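Local structure of KaiC-like domain-containing protein (Pyrococcus horikoshii, 3BS4) at residues L38-I41 with L42-K45. The protein is of unknown function but has a KaiC-like domain, whose fold is probably related to that of RecA-type ATPases. Residues are numbered along the deposited sequence; the frame is centred on the assembly and turned at random.
Sequences LFYI and LSRK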
ATOM      1  N   LEU A  38      -0.796   1.875   8.526  1.00 18.98           N
ATOM      2  CA  LEU A  38      -0.799   2.149   7.092  1.00 18.46           C
ATOM      3  C   LEU A  38      -2.022   2.959   6.666  1.00 17.83           C
ATOM      4  O   LEU A  38      -1.881   3.883   5.845  1.00 17.75           O
ATOM      5  CB  LEU A  38      -0.697   0.865   6.262  1.00 18.32           C
ATOM      6  CG  LEU A  38      -0.428   1.153   4.779  1.00 19.77           C
ATOM      7  CD1 LEU A  38       0.749   2.107   4.583  1.00 19.66           C
ATOM      8  CD2 LEU A  38      -0.151  -0.098   4.026  1.00 21.71           C
ATOM      9  N   PHE A  39      -3.201   2.630   7.197  1.00 18.15           N
ATOM     10  CA  PHE A  39      -4.393   3.431   6.871  1.00 18.69           C
ATOM     11  C   PHE A  39      -4.243   4.866   7.367  1.00 18.54           C
ATOM     12  O   PHE A  39      -4.674   5.807   6.705  1.00 18.31           O
ATOM     13  CB  PHE A  39      -5.673   2.776   7.390  1.00 19.51           C
ATOM     14  CG  PHE A  39      -6.244   1.755   6.439  1.00 22.89           C
ATOM     15  CD1 PHE A  39      -6.977   2.156   5.321  1.00 24.87           C
ATOM     16  CD2 PHE A  39      -6.074   0.397   6.675  1.00 26.45           C
ATOM     17  CE1 PHE A  39      -7.524   1.209   4.433  1.00 26.41           C
ATOM     18  CE2 PHE A  39      -6.609  -0.562   5.789  1.00 27.04           C
ATOM     19  CZ  PHE A  39      -7.335  -0.153   4.670  1.00 25.71           C
ATOM     20  N   TYR A  40      -3.602   5.039   8.514  1.00 18.26           N
ATOM     21  CA  TYR A  40      -3.314   6.388   8.982  1.00 18.95           C
ATOM     22  C   TYR A  40      -2.459   7.170   7.987  1.00 18.99           C
ATOM     23  O   TYR A  40      -2.801   8.291   7.614  1.00 18.96           O
ATOM     24  CB  TYR A  40      -2.649   6.333  10.355  1.00 19.01           C
ATOM     25  CG  TYR A  40      -2.297   7.697  10.879  1.00 20.69           C
ATOM     26  CD1 TYR A  40      -3.271   8.503  11.468  1.00 22.09           C
ATOM     27  CD2 TYR A  40      -0.991   8.192  10.756  1.00 21.06           C
ATOM     28  CE1 TYR A  40      -2.951   9.767  11.937  1.00 23.69           C
ATOM     29  CE2 TYR A  40      -0.657   9.470  11.232  1.00 22.66           C
ATOM     30  CZ  TYR A  40      -1.655  10.242  11.817  1.00 22.82           C
ATOM     31  OH  TYR A  40      -1.343  11.507  12.275  1.00 25.28           O
ATOM     32  N   ILE A  41      -1.358   6.569   7.548  1.00 18.08           N
ATOM     33  CA  ILE A  41      -0.483   7.191   6.559  1.00 18.20           C
ATOM     34  C   ILE A  41      -1.255   7.550   5.287  1.00 18.89           C
ATOM     35  O   ILE A  41      -1.152   8.676   4.786  1.00 19.31           O
ATOM     36  CB  ILE A  41       0.723   6.286   6.255  1.00 19.15           C
ATOM     37  CG1 ILE A  41       1.590   6.147   7.515  1.00 19.47           C
ATOM     38  CG2 ILE A  41       1.549   6.842   5.085  1.00 18.01           C
ATOM     39  CD1 ILE A  41       2.734   5.158   7.381  1.00 21.09           C
ATOM     40  N   LEU A  42      -2.031   6.594   4.782  1.00 17.91           N
ATOM     41  CA  LEU A  42      -2.866   6.805   3.599  1.00 19.34           C
ATOM     42  C   LEU A  42      -3.808   8.005   3.789  1.00 18.66           C
ATOM     43  O   LEU A  42      -3.890   8.896   2.921  1.00 19.30           O
ATOM     44  CB  LEU A  42      -3.689   5.535   3.333  1.00 18.70           C
ATOM     45  CG  LEU A  42      -4.801   5.524   2.274  1.00 21.81           C
ATOM     46  CD1 LEU A  42      -4.304   6.056   0.973  1.00 23.70           C
ATOM     47  CD2 LEU A  42      -5.324   4.097   2.094  1.00 21.23           C
ATOM     48  N   SER A  43      -4.494   8.040   4.932  1.00 19.36           N
ATOM     49  CA  SER A  43      -5.424   9.131   5.206  1.00 20.27           C
ATOM     50  C   SER A  43      -4.691  10.481   5.208  1.00 20.54           C
ATOM     51  O   SER A  43      -5.233  11.488   4.727  1.00 21.38           O
ATOM     52  CB  SER A  43      -6.166   8.902   6.525  1.00 20.46           C
ATOM     53  OG  SER A  43      -5.329   9.134   7.643  1.00 22.08           O
ATOM     54  N   ARG A  44      -3.463  10.509   5.715  1.00 20.62           N
ATOM     55  CA  ARG A  44      -2.699  11.759   5.778  1.00 21.85           C
ATOM     56  C   ARG A  44      -2.247  12.217   4.398  1.00 21.45           C
ATOM     57  O   ARG A  44      -2.239  13.414   4.125  1.00 22.55           O
ATOM     58  CB  ARG A  44      -1.495  11.624   6.711  1.00 22.53           C
ATOM     59  CG  ARG A  44      -1.873  11.482   8.177  1.00 25.75           C
ATOM     60  CD  ARG A  44      -1.830  12.829   8.877  1.00 33.72           C
ATOM     61  NE  ARG A  44      -0.490  13.414   8.784  1.00 38.03           N
ATOM     62  CZ  ARG A  44      -0.034  14.395   9.560  1.00 41.34           C
ATOM     63  NH1 ARG A  44      -0.802  14.909  10.513  1.00 42.40           N
ATOM     64  NH2 ARG A  44       1.201  14.854   9.391  1.00 42.84           N
ATOM     65  N   LYS A  45      -1.887  11.273   3.526  1.00 21.13           N
ATOM     66  CA  LYS A  45      -1.462  11.641   2.172  1.00 20.52           C
ATOM     67  C   LYS A  45      -2.646  12.195   1.378  1.00 21.10           C
ATOM     68  O   LYS A  45      -2.487  13.151   0.603  1.00 21.87           O
ATOM     69  CB  LYS A  45      -0.811  10.456   1.439  1.00 20.36           C
ATOM     70  CG  LYS A  45       0.446   9.926   2.120  1.00 20.48           C
ATOM     71  CD  LYS A  45       1.485  11.021   2.282  1.00 22.02           C
ATOM     72  CE  LYS A  45       2.855  10.483   2.666  1.00 24.77           C
ATOM     73  NZ  LYS A  45       3.805  11.603   2.958  1.00 24.59           N
TER
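Tyr40 and Arg44, one helical turn apart, lie side by side and point the same way. Arg44 CG sits over one face of the Tyr40 ring, offset toward the rim, in a CH-pi contact 4.0 Å from the ring centroid. Tyr40 has CG anti to its own N (chi1 179°), which lays the ring alongside the arginine chain. Farther out, Arg44 CD comes within 3.7 Å of Tyr40 OH. The guanidinium plane is turned 23° from the ring plane. Arg44 NE and Lys45 NZ both form salt bridges with Glu6. Replacing Arg44 by an alanine removes the methylenes on the ring, and would probably cost Tyr40 that CH-pi contact and Glu6 a charged partner.

This helix, 34-47, follows strand 22-27 and packs on the mostly parallel central sheet, consistent with the RecA-like core of KaiC relatives. Leu38 and Leu42 touch Phe144 of strand 141-146, Ile41 touches Phe186 of strand 184-190, and Phe39 packs against Ile64, Ile67 and Leu68 of helix 61-70. Phe39 and Leu42 lie side by side, with Leu42 CD2 4.1 Å from Phe39 CD1.

The backbone bonds are those of a regular alpha helix, i to i+4. Tyr40 O takes two hydrogen bonds, the backbone one from Arg44 N at 3.0 Å and a second from Ser43 OG at 2.7 Å. The hydroxyl meets the carbonyl at a C=O...donor angle of 123°; the amide comes in much straighter. Ser43 OG sits between its own N and carbonyl carbon, turned back toward this oxygen, and the hydroxyl of this buried serine spends its proton on Tyr40 O. Lys45 CG lies 3.4 Å from Ile41 O.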